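Local atomic coordinates of 70 KDA protein (PDB entry 4B2N), a protein that oxidatively cleaves rubber in a processive manner, acting as a dioxygenase that carries two covalently attached haem c groups. Residues S47-K50 and Q51-S55; K353-T357 and A358-Q362. All coordinates share one frame; numbering follows the deposited sequence.

How the contacts relate
Both contacts are local folds of the chain near the molecular surface, each with one buried residue among those that touch. Contact 1 (47-55) is a turn in the long loop between helices 27-32 and 88-104; contact 2 (353-362) is where a loop winds into helix 357-369. No secondary-structure element is shared: their centres are 33 Å apart and their nearest atoms about 24 Å. The chemistry follows the setting. In contact 1 a single backbone hydrogen bond closes the turn, and apolar valine branches make the side-chain contact. Contact 2 uses successive backbone bonds of a starting helix and adds a polar side chain, Asn-356, as its cap.

Contact 1. Residues S47-K50 and Q51-S55; sequences SLVK and QGVNS
Between Lys-50 and Val-53 the chain reverses in a type II beta turn, closed by the bond from Val-53 N to Lys-50 O at 2.9 Å, with an N-H...O angle of 145°. Gln-51 and Gly-52 form the corner, and Gly-52 has a positive phi (103°), a backbone shape that suits a residue without CB. The accepting carbonyl is also covered by carbon: Val-53 CG1 lies 3.2 Å from Lys-50 O. That methyl sits between the backbone N and the carbonyl carbon of its own residue (chi1 63°), which turns it back over the turn. It then reaches Val-49 CG1 at 4.2 Å, the two valine side chains crossing at a slant. The other branch, Val-53 CG2, comes to 3.8 Å from Leu-48 O. Val-53 thus bridges the turn and the short 3-10 segment that ends at Leu-48. Inverse gamma turns centred on Val-49 and Asn-54 add further bends before and after the corner. Val-49 is buried and pairs through its backbone with Phe-67, while Val-53 also touches Leu-413. About 10 Å separates the side chain of Val-49 from that of Lys-297, which binds one of the haems.

Contact 2. Residues K353-T357 and A358-Q362; sequences KTINT and ALAEQ
The flat carboxamide of Asn-356 has Leu-359 over one face: Leu-359 CB lies 3.5 Å from Asn-356 CG, and the two side chains cross at about a right angle. Leu-359 N approaches from that same face and donates to Asn-356 OD1 at 2.8 Å, standing 44° out of the carbonyl plane. At the oxygen edge the methyl of Ala-358 comes to 3.7 Å, measured from CB to OD1. CG anti to the backbone N (chi1 -175°) carries OD1 to the NH of Leu-359; Asn-356 holds the N-cap position and its side chain caps the helix. Its main-chain carbonyl takes the first regular helical bond, from Ala-360 N to Asn-356 O at 3.0 Å. The next runs from Glu-361 N to Thr-357 O. Here the side chains of Thr-357 and Glu-361 run alongside one another; Glu-361 CG comes to 3.2 Å from Thr-357 O, and Thr-357 CG2 to 3.8 Å from Glu-361 OE2. Just before the cap, Ile-355 CG2 meets Ala-360 CB at 4.1 Å, the N'-to-N4 apolar contact of a hydrophobic staple. Glu-657 of helix 649-660 accepts from the backbone N of Asn-356, and Leu-359 packs on Ala-654 and Glu-657, so that the start of helix 357-369 is held against that C-terminal helix.

Contact 1. Residues S47-K50 and Q51-S55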
loop_
_atom_site.group_PDB
_atom_site.type_symbol
_atom_site.label_atom_id
_atom_site.label_comp_id
_atom_site.label_asym_id
_atom_site.label_seq_id
_atom_site.Cartn_x
_atom_site.Cartn_y
_atom_site.Cartn_z
ATOM N N SER A 47 -0.138 16.283 -12.438
ATOM C CA SER A 47 1.038 16.645 -13.203
ATOM C C SER A 47 1.154 18.181 -13.171
ATOM O O SER A 47 2.196 18.720 -13.533
ATOM C CB SER A 47 0.936 16.151 -14.655
ATOM O OG SER A 47 -0.149 16.855 -15.277
ATOM N N LEU A 48 0.124 18.860 -12.663
ATOM C CA LEU A 48 0.182 20.324 -12.550
ATOM C C LEU A 48 0.955 20.748 -11.311
ATOM O O LEU A 48 1.267 21.952 -11.126
ATOM C CB LEU A 48 -1.233 20.932 -12.534
ATOM C CG LEU A 48 -2.044 20.635 -13.813
ATOM C CD1 LEU A 48 -3.448 21.099 -13.539
ATOM C CD2 LEU A 48 -1.547 21.288 -15.100
ATOM N N VAL A 49 1.234 19.800 -10.418
ATOM C CA VAL A 49 1.820 20.164 -9.104
ATOM C C VAL A 49 3.344 20.180 -9.203
ATOM O O VAL A 49 4.033 19.224 -8.864
ATOM C CB VAL A 49 1.298 19.269 -7.971
ATOM C CG1 VAL A 49 1.845 19.695 -6.632
ATOM C CG2 VAL A 49 -0.251 19.254 -7.994
ATOM N N LYS A 50 3.856 21.338 -9.592
ATOM C CA LYS A 50 5.245 21.513 -9.946
ATOM C C LYS A 50 5.631 22.854 -9.267
ATOM O O LYS A 50 4.749 23.711 -9.007
ATOM C CB LYS A 50 5.228 21.758 -11.445
ATOM C CG LYS A 50 6.042 20.806 -12.252
ATOM C CD LYS A 50 5.543 19.400 -12.099
ATOM C CE LYS A 50 6.556 18.466 -12.767
ATOM N NZ LYS A 50 6.911 19.008 -14.119
ATOM N N GLN A 51 6.927 23.080 -9.096
ATOM C CA GLN A 51 7.407 24.422 -8.689
ATOM C C GLN A 51 6.652 25.560 -9.406
ATOM O O GLN A 51 6.459 25.567 -10.604
ATOM C CB GLN A 51 8.923 24.551 -8.860
ATOM C CG GLN A 51 9.555 25.697 -8.039
ATOM C CD GLN A 51 9.723 25.354 -6.537
ATOM O OE1 GLN A 51 9.157 26.023 -5.656
ATOM N NE2 GLN A 51 10.496 24.291 -6.247
ATOM N N GLY A 52 6.171 26.521 -8.628
ATOM C CA GLY A 52 5.357 27.587 -9.181
ATOM C C GLY A 52 3.873 27.430 -8.904
ATOM O O GLY A 52 3.103 28.433 -8.977
ATOM N N VAL A 53 3.438 26.205 -8.551
ATOM C CA VAL A 53 1.991 25.947 -8.405
ATOM C C VAL A 53 1.421 26.854 -7.331
ATOM O O VAL A 53 0.266 27.307 -7.431
ATOM C CB VAL A 53 1.654 24.411 -8.212
ATOM C CG1 VAL A 53 2.259 23.859 -6.925
ATOM C CG2 VAL A 53 0.146 24.135 -8.241
ATOM N N ASN A 54 2.216 27.165 -6.308
ATOM C CA ASN A 54 1.653 27.897 -5.171
ATOM C C ASN A 54 1.747 29.391 -5.471
ATOM O O ASN A 54 2.481 30.066 -4.767
ATOM C CB ASN A 54 2.415 27.608 -3.881
ATOM C CG ASN A 54 2.374 26.075 -3.484
ATOM O OD1 ASN A 54 3.410 25.453 -3.134
ATOM N ND2 ASN A 54 1.191 25.529 -3.471
ATOM N N SER A 55 0.985 29.877 -6.458
ATOM C CA SER A 55 1.111 31.286 -6.943
ATOM C C SER A 55 0.634 32.302 -5.899
ATOM O O SER A 55 0.979 33.465 -5.980
ATOM C CB SER A 55 0.375 31.483 -8.263
ATOM O OG SER A 55 -0.931 30.904 -8.157
#

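Contact 2. Residues K353-T357 and A358-Q362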
loop_
_atom_site.group_PDB
_atom_site.type_symbol
_atom_site.label_atom_id
_atom_site.label_comp_id
_atom_site.label_asym_id
_atom_site.label_seq_id
_atom_site.Cartn_x
_atom_site.Cartn_y
_atom_site.Cartn_z
ATOM N N LYS A 353 -24.940 4.766 3.161
ATOM C CA LYS A 353 -26.018 5.150 4.099
ATOM C C LYS A 353 -26.468 6.600 4.006
ATOM O O LYS A 353 -26.067 7.364 3.114
ATOM C CB LYS A 353 -25.646 4.732 5.523
ATOM C CG LYS A 353 -25.581 3.210 5.497
ATOM C CD LYS A 353 -25.540 2.508 6.818
ATOM C CE LYS A 353 -25.147 1.069 6.479
ATOM N NZ LYS A 353 -26.251 0.094 6.590
ATOM N N THR A 354 -27.362 6.959 4.921
ATOM C CA THR A 354 -27.969 8.255 4.880
ATOM C C THR A 354 -26.990 9.356 5.320
ATOM O O THR A 354 -26.181 9.171 6.236
ATOM C CB THR A 354 -29.266 8.253 5.748
ATOM O OG1 THR A 354 -29.702 9.600 5.862
ATOM C CG2 THR A 354 -28.979 7.744 7.183
ATOM N N ILE A 355 -27.063 10.495 4.658
ATOM C CA ILE A 355 -26.229 11.631 4.977
ATOM C C ILE A 355 -27.134 12.818 5.253
ATOM O O ILE A 355 -28.069 13.066 4.485
ATOM C CB ILE A 355 -25.294 12.025 3.827
ATOM C CG1 ILE A 355 -24.347 10.848 3.516
ATOM C CG2 ILE A 355 -24.469 13.237 4.206
ATOM C CD1 ILE A 355 -23.347 11.094 2.401
ATOM N N ASN A 356 -26.819 13.542 6.312
ATOM C CA ASN A 356 -27.509 14.826 6.654
ATOM C C ASN A 356 -26.851 15.906 5.872
ATOM O O ASN A 356 -25.778 16.308 6.208
ATOM C CB ASN A 356 -27.377 15.102 8.141
ATOM C CG ASN A 356 -28.147 16.325 8.592
ATOM O OD1 ASN A 356 -28.038 17.427 8.057
ATOM N ND2 ASN A 356 -28.964 16.109 9.581
ATOM N N THR A 357 -27.489 16.394 4.821
ATOM C CA THR A 357 -26.828 17.328 3.925
ATOM C C THR A 357 -26.420 18.623 4.631
ATOM O O THR A 357 -25.328 19.155 4.403
ATOM C CB THR A 357 -27.758 17.657 2.774
ATOM O OG1 THR A 357 -27.912 16.465 2.032
ATOM C CG2 THR A 357 -27.179 18.752 1.856
ATOM N N ALA A 358 -27.289 19.120 5.506
ATOM C CA ALA A 358 -26.943 20.348 6.215
ATOM C C ALA A 358 -25.783 20.171 7.202
ATOM O O ALA A 358 -24.993 21.093 7.403
ATOM C CB ALA A 358 -28.171 20.944 6.917
ATOM N N LEU A 359 -25.705 19.017 7.860
ATOM C CA LEU A 359 -24.624 18.767 8.796
ATOM C C LEU A 359 -23.290 18.658 7.981
ATOM O O LEU A 359 -22.240 19.223 8.362
ATOM C CB LEU A 359 -24.958 17.489 9.614
ATOM C CG LEU A 359 -23.978 17.036 10.677
ATOM C CD1 LEU A 359 -23.675 18.205 11.612
ATOM C CD2 LEU A 359 -24.381 15.719 11.384
ATOM N N ALA A 360 -23.365 17.971 6.841
ATOM C CA ALA A 360 -22.225 17.807 5.935
ATOM C C ALA A 360 -21.694 19.154 5.406
ATOM O O ALA A 360 -20.464 19.364 5.227
ATOM C CB ALA A 360 -22.611 16.860 4.802
ATOM N N GLU A 361 -22.612 20.110 5.240
ATOM C CA GLU A 361 -22.204 21.434 4.778
ATOM C C GLU A 361 -21.527 22.214 5.907
ATOM O O GLU A 361 -20.619 22.980 5.659
ATOM C CB GLU A 361 -23.379 22.208 4.163
ATOM C CG GLU A 361 -23.866 21.573 2.856
ATOM C CD GLU A 361 -24.788 22.473 2.051
ATOM O OE1 GLU A 361 -24.948 23.664 2.419
ATOM O OE2 GLU A 361 -25.351 21.995 1.044
ATOM N N GLN A 362 -21.988 22.068 7.142
ATOM C CA GLN A 362 -21.245 22.652 8.263
ATOM C C GLN A 362 -19.837 22.027 8.333
ATOM O O GLN A 362 -18.836 22.721 8.511
ATOM C CB GLN A 362 -22.007 22.448 9.569
ATOM C CG GLN A 362 -23.290 23.286 9.575
ATOM C CD GLN A 362 -24.091 23.194 10.851
ATOM O OE1 GLN A 362 -24.861 24.118 11.167
ATOM N NE2 GLN A 362 -23.946 22.104 11.585
#